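Local coordinates for bumblebee peptidoglycan recognition protein SA (PDB 5XZ4) that probably recognises bacterial peptidoglycan in insect immunity, with a preference for the Dap-type over the Lys-type form, at residues I105-N110 with K119-A124. Numbering follows the deposited sequence.
Sequences IGFIGN and KMLNAA
With CG anti to its own carbonyl carbon (chi1 -79°), Phe107 sends its ring out from the end of the strand to the helix, and Met120 sends its chain back, the two side chains lying alongside each other and pointing opposite ways. The Met120 chain bends at the sulfur (chi3 84°), which lays CE 3.4 Å from Ile108 O and 3.7 Å from Ile108 N. A long, flexible thioether suits this place because its methyl can reach the backbone just beyond the strand. At the next residue, Gly109, the backbone angles would press a side chain against the carbonyl O of Ile108.

The tip of the Phe107 ring does most of the touching on the helix, and its flat, wide shape lets it meet Met120, Leu121 and Ala124 at once. CZ lies 3.5 Å from Ala124 CB and CE1 3.8 Å from the same methyl, while CE2 rests 3.9 Å from Met120 CB and the same distance from Met120 O. That carbonyl accepts the helical bond from Ala124 N, so its polarity is met within the helix. The small methyl of Ala124, one turn on from Met120, leaves room for the ring tip to settle against the helix backbone at Met120 and Leu121. Leu121 starts out away from the strand, yet its branched end brings CD2 round to 4.2 Å from Phe107 CE2.

The contact is buried, apolar packing; the axes of the short strand and helix segments approach to 10.4 Å and run nearly antiparallel, at 172°. Strand 102-107 lies between strands 31-38 and 74-76, with backbone bonds to both; Ile76 of the latter touches Met120 and Ala124, and Leu159 of helix 157-163 touches both Phe107 and Leu121. The contact thus packs helix 118-134 on the central sheet of the amidase-like fold.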
loop_
_atom_site.group_PDB
_atom_site.type_symbol
_atom_site.label_atom_id
_atom_site.label_comp_id
_atom_site.label_asym_id
_atom_site.label_seq_id
_atom_site.Cartn_x
_atom_site.Cartn_y
_atom_site.Cartn_z
ATOM N N ILE A 105 0.567 -1.016 1.850
ATOM C CA ILE A 105 -0.260 0.011 1.169
ATOM C C ILE A 105 0.610 1.239 1.011
ATOM O O ILE A 105 1.060 1.833 1.991
ATOM C CB ILE A 105 -1.509 0.396 1.993
ATOM C CG1 ILE A 105 -2.437 -0.813 2.191
ATOM C CG2 ILE A 105 -2.276 1.521 1.293
ATOM C CD1 ILE A 105 -3.642 -0.543 3.101
ATOM N N GLY A 106 0.897 1.592 -0.253
ATOM C CA GLY A 106 1.727 2.787 -0.549
ATOM C C GLY A 106 0.874 4.004 -0.878
ATOM O O GLY A 106 0.221 4.030 -1.933
ATOM N N PHE A 107 0.893 5.019 -0.004
ATOM C CA PHE A 107 0.262 6.323 -0.291
ATOM C C PHE A 107 1.160 7.035 -1.308
ATOM O O PHE A 107 2.377 7.207 -1.044
ATOM C CB PHE A 107 0.116 7.166 0.989
ATOM C CG PHE A 107 -1.051 6.782 1.886
ATOM C CD1 PHE A 107 -1.131 5.508 2.471
ATOM C CD2 PHE A 107 -2.028 7.739 2.159
ATOM C CE1 PHE A 107 -2.206 5.204 3.321
ATOM C CE2 PHE A 107 -3.098 7.433 3.009
ATOM C CZ PHE A 107 -3.160 6.175 3.576
ATOM N N ILE A 108 0.581 7.453 -2.432
ATOM C CA ILE A 108 1.388 8.111 -3.477
ATOM C C ILE A 108 1.681 9.547 -3.049
ATOM O O ILE A 108 0.768 10.375 -2.925
ATOM C CB ILE A 108 0.695 8.049 -4.858
ATOM C CG1 ILE A 108 0.516 6.589 -5.293
ATOM C CG2 ILE A 108 1.517 8.815 -5.913
ATOM C CD1 ILE A 108 -0.403 6.406 -6.503
ATOM N N GLY A 109 2.967 9.817 -2.769
ATOM C CA GLY A 109 3.396 11.125 -2.297
ATOM C C GLY A 109 4.523 11.007 -1.271
ATOM O O GLY A 109 4.974 9.891 -0.944
ATOM N N ASN A 110 4.973 12.163 -0.788
ATOM C CA ASN A 110 5.965 12.277 0.277
ATOM C C ASN A 110 5.260 12.955 1.455
ATOM O O ASN A 110 4.934 14.138 1.413
ATOM C CB ASN A 110 7.180 13.100 -0.200
ATOM C CG ASN A 110 8.332 13.066 0.786
ATOM O OD1 ASN A 110 8.132 12.920 1.977
ATOM N ND2 ASN A 110 9.556 13.216 0.284
ATOM N N LYS A 119 -9.355 12.287 1.439
ATOM C CA LYS A 119 -9.814 11.266 0.503
ATOM C C LYS A 119 -8.839 10.085 0.413
ATOM O O LYS A 119 -9.274 8.958 0.210
ATOM C CB LYS A 119 -10.217 11.819 -0.866
ATOM C CG LYS A 119 -9.057 12.320 -1.675
ATOM C CD LYS A 119 -9.440 13.356 -2.726
ATOM C CE LYS A 119 -10.762 13.124 -3.441
ATOM N NZ LYS A 119 -10.903 13.956 -4.641
ATOM N N MET A 120 -7.536 10.331 0.610
ATOM C CA MET A 120 -6.554 9.234 0.618
ATOM C C MET A 120 -6.707 8.401 1.882
ATOM O O MET A 120 -6.761 7.173 1.812
ATOM C CB MET A 120 -5.102 9.737 0.532
ATOM C CG MET A 120 -4.788 10.533 -0.732
ATOM S SD MET A 120 -3.062 11.055 -0.735
ATOM C CE MET A 120 -2.226 9.628 -1.398
ATOM N N LEU A 121 -6.790 9.062 3.039
ATOM C CA LEU A 121 -6.967 8.321 4.287
ATOM C C LEU A 121 -8.262 7.515 4.300
ATOM O O LEU A 121 -8.264 6.353 4.748
ATOM C CB LEU A 121 -6.941 9.271 5.463
ATOM C CG LEU A 121 -5.551 9.750 5.850
ATOM C CD1 LEU A 121 -5.754 11.023 6.648
ATOM C CD2 LEU A 121 -4.813 8.639 6.621
ATOM N N ASN A 122 -9.344 8.099 3.790
ATOM C CA ASN A 122 -10.615 7.393 3.745
ATOM C C ASN A 122 -10.560 6.176 2.818
ATOM O O ASN A 122 -11.084 5.113 3.153
ATOM C CB ASN A 122 -11.758 8.333 3.364
ATOM C CG ASN A 122 -13.113 7.759 3.717
ATOM O OD1 ASN A 122 -13.679 7.012 2.935
ATOM N ND2 ASN A 122 -13.634 8.090 4.909
ATOM N N ALA A 123 -9.917 6.309 1.665
ATOM C CA ALA A 123 -9.775 5.163 0.750
ATOM C C ALA A 123 -8.993 4.017 1.394
ATOM O O ALA A 123 -9.381 2.840 1.312
ATOM C CB ALA A 123 -9.113 5.588 -0.567
ATOM N N ALA A 124 -7.886 4.352 2.054
ATOM C CA ALA A 124 -7.095 3.317 2.725
ATOM C C ALA A 124 -7.859 2.652 3.886
ATOM O O ALA A 124 -7.821 1.419 4.032
ATOM C CB ALA A 124 -5.799 3.909 3.238
#